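Local atomic coordinates of synaptotagmin-1 (Arabidopsis thaliana, PDB entry 7AS6), a protein that helps maintain plasma membrane integrity during freezing and osmotic stress, and probably binds phospholipids and calcium through its cytoplasmic C2 domains. Residues A[49-54]-A[79-84]. Sequence-based numbering, arbitrary orientation.
Sequences VKHKNL and YDWEQV. With CD (cadmium ion), chain B; EDO (1,2-ethanediol), chain G.
H51 turns the edge of its imidazole onto the indole face of W81, joining two loops beside the metal site of a C2 domain, an eight-stranded antiparallel beta-sandwich. The pair is an offset T-shaped stack: ring centroids (six-membered ring of W81) lie 5.1 Å apart, and the planes stand at 88°. H51 leads with CE1, which comes to 3.6 Å from CZ3 of W81, at the outer rim of the benzene half. A polarised imidazole C–H suits an electron-rich indole face.

V49 packs beside the stack, against the CB end of W81. Both its methyls press on that end from the histidine's side, CG1 and CG2 each 3.7 Å from CB of W81. The branched valine supplies two methyls side by side against CB and CG of W81, while CG1 also lies over one face of the H51 ring, toward its rim. W81 holds CG anti to its own nitrogen (chi1 170°), and chi2 stands the indole across the CB bond, presenting a face to the histidine. F32 of strand 31-37 touches both V49 and W81.

The backbone of the same loop serves the metal site. W81 gives its backbone O to cadmium, leaving the indole for packing, whereas the acidic side chains of D80 and E82 bind directly; D24 and D30 complete the site. These four acids are the predicted calcium ligands. The H51 side chain comes within about 2 Å of a second cadmium ion, nearest atoms. E82 reaches the first ion by folding at chi2 (-67°), binding through OE2. D80 chelates with both carboxylate oxygens, OD1 at 2.5 Å and OD2 at 2.4 Å from the cadmium.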
loop_
_atom_site.group_PDB
_atom_site.type_symbol
_atom_site.label_atom_id
_atom_site.label_comp_id
_atom_site.label_asym_id
_atom_site.label_seq_id
_atom_site.Cartn_x
_atom_site.Cartn_y
_atom_site.Cartn_z
ATOM N N VAL A 49 -6.090 5.746 9.853
ATOM C CA VAL A 49 -5.422 7.042 9.885
ATOM C C VAL A 49 -4.521 7.084 11.105
ATOM O O VAL A 49 -4.978 6.809 12.217
ATOM C CB VAL A 49 -6.459 8.179 9.959
ATOM C CG1 VAL A 49 -5.763 9.524 10.246
ATOM C CG2 VAL A 49 -7.294 8.270 8.675
ATOM N N LYS A 50 -3.253 7.445 10.922
ATOM C CA LYS A 50 -2.364 7.703 12.056
ATOM C C LYS A 50 -2.190 9.214 12.225
ATOM O O LYS A 50 -1.622 9.870 11.355
ATOM C CB LYS A 50 -0.997 7.052 11.857
ATOM C CG LYS A 50 -1.019 5.545 11.700
ATOM C CD LYS A 50 -1.428 4.837 12.982
ATOM C CE LYS A 50 -1.381 3.324 12.702
ATOM N NZ LYS A 50 -1.703 2.592 13.950
ATOM N N HIS A 51 -2.612 9.741 13.366
ATOM C CA HIS A 51 -2.654 11.174 13.579
ATOM C C HIS A 51 -1.277 11.711 13.901
ATOM O O HIS A 51 -0.559 11.147 14.744
ATOM C CB HIS A 51 -3.603 11.504 14.722
ATOM C CG HIS A 51 -5.004 11.080 14.463
ATOM N ND1 HIS A 51 -5.871 11.828 13.700
ATOM C CD2 HIS A 51 -5.675 9.961 14.811
ATOM C CE1 HIS A 51 -7.032 11.211 13.625
ATOM N NE2 HIS A 51 -6.933 10.070 14.281
ATOM N N LYS A 52 -0.929 12.805 13.234
ATOM C CA LYS A 52 0.248 13.600 13.541
ATOM C C LYS A 52 1.500 12.722 13.642
ATOM O O LYS A 52 2.161 12.636 14.674
ATOM C CB LYS A 52 -0.009 14.405 14.807
ATOM C CG LYS A 52 -1.097 15.499 14.575
ATOM C CD LYS A 52 -1.548 16.099 15.884
ATOM C CE LYS A 52 -2.622 17.143 15.668
ATOM N NZ LYS A 52 -2.283 18.023 14.529
ATOM N N ASN A 53 1.842 12.099 12.517
ATOM C CA ASN A 53 2.889 11.077 12.485
ATOM C C ASN A 53 3.498 11.059 11.087
ATOM O O ASN A 53 2.834 10.653 10.133
ATOM C CB ASN A 53 2.290 9.714 12.842
ATOM C CG ASN A 53 3.326 8.721 13.350
ATOM O OD1 ASN A 53 4.506 8.825 13.023
ATOM N ND2 ASN A 53 2.881 7.742 14.150
ATOM N N LEU A 54 4.749 11.480 10.954
ATOM C CA LEU A 54 5.446 11.341 9.684
ATOM C C LEU A 54 6.179 10.014 9.561
ATOM O O LEU A 54 6.723 9.722 8.490
ATOM C CB LEU A 54 6.447 12.481 9.500
ATOM C CG LEU A 54 5.870 13.894 9.576
ATOM C CD1 LEU A 54 6.997 14.892 9.425
ATOM C CD2 LEU A 54 4.804 14.123 8.519
ATOM N N TYR A 79 -2.163 8.934 1.615
ATOM C CA TYR A 79 -2.968 10.144 1.682
ATOM C C TYR A 79 -2.829 10.760 3.058
ATOM O O TYR A 79 -2.532 10.078 4.037
ATOM C CB TYR A 79 -4.457 9.859 1.455
ATOM C CG TYR A 79 -4.833 9.525 0.046
ATOM C CD1 TYR A 79 -5.381 10.486 -0.779
ATOM C CD2 TYR A 79 -4.648 8.251 -0.465
ATOM C CE1 TYR A 79 -5.736 10.195 -2.073
ATOM C CE2 TYR A 79 -5.003 7.951 -1.772
ATOM C CZ TYR A 79 -5.553 8.934 -2.566
ATOM O OH TYR A 79 -5.915 8.666 -3.869
ATOM N N ASP A 80 -3.077 12.057 3.129
ATOM C CA ASP A 80 -3.231 12.759 4.390
ATOM C C ASP A 80 -4.705 12.898 4.724
ATOM O O ASP A 80 -5.492 13.397 3.909
ATOM C CB ASP A 80 -2.629 14.159 4.326
ATOM C CG ASP A 80 -2.975 14.979 5.547
ATOM O OD1 ASP A 80 -2.307 14.751 6.570
ATOM O OD2 ASP A 80 -3.922 15.818 5.514
ATOM N N TRP A 81 -5.070 12.531 5.934
ATOM C CA TRP A 81 -6.443 12.752 6.373
ATOM C C TRP A 81 -6.653 14.175 6.876
ATOM O O TRP A 81 -5.795 14.754 7.536
ATOM C CB TRP A 81 -6.778 11.757 7.475
ATOM C CG TRP A 81 -8.072 11.982 8.210
ATOM C CD1 TRP A 81 -9.290 11.468 7.886
ATOM C CD2 TRP A 81 -8.248 12.685 9.445
ATOM N NE1 TRP A 81 -10.221 11.827 8.830
ATOM C CE2 TRP A 81 -9.602 12.561 9.807
ATOM C CE3 TRP A 81 -7.391 13.395 10.287
ATOM C CZ2 TRP A 81 -10.122 13.132 10.965
ATOM C CZ3 TRP A 81 -7.909 13.970 11.438
ATOM C CH2 TRP A 81 -9.263 13.840 11.764
ATOM N N GLU A 82 -7.813 14.744 6.566
ATOM C CA GLU A 82 -8.317 15.917 7.255
ATOM C C GLU A 82 -9.791 15.674 7.496
ATOM O O GLU A 82 -10.440 14.987 6.710
ATOM C CB GLU A 82 -8.138 17.215 6.442
ATOM C CG GLU A 82 -6.729 17.751 6.446
ATOM C CD GLU A 82 -6.318 18.222 7.817
ATOM O OE1 GLU A 82 -7.181 18.722 8.561
ATOM O OE2 GLU A 82 -5.131 18.107 8.158
ATOM N N GLN A 83 -10.336 16.246 8.567
ATOM C CA GLN A 83 -11.770 16.060 8.767
ATOM C C GLN A 83 -12.577 16.767 7.682
ATOM O O GLN A 83 -13.544 16.202 7.153
ATOM C CB GLN A 83 -12.202 16.526 10.152
ATOM C CG GLN A 83 -13.701 16.264 10.453
ATOM C CD GLN A 83 -14.116 14.777 10.465
ATOM O OE1 GLN A 83 -13.422 13.914 9.949
ATOM N NE2 GLN A 83 -15.275 14.492 11.062
ATOM N N VAL A 84 -12.182 17.987 7.315
ATOM C CA VAL A 84 -12.881 18.760 6.295
ATOM C C VAL A 84 -12.108 18.685 4.983
ATOM O O VAL A 84 -10.916 19.018 4.928
ATOM C CB VAL A 84 -13.061 20.217 6.738
ATOM C CG1 VAL A 84 -13.915 20.940 5.742
ATOM C CG2 VAL A 84 -13.704 20.256 8.118
HETATM CD CD CD B . -3.853 16.152 7.928
HETATM C C1 EDO G . 0.540 4.661 16.083
HETATM O O1 EDO G . 0.330 3.258 15.791
HETATM C C2 EDO G . 2.027 5.005 16.080
HETATM O O2 EDO G . 2.570 4.750 14.775
#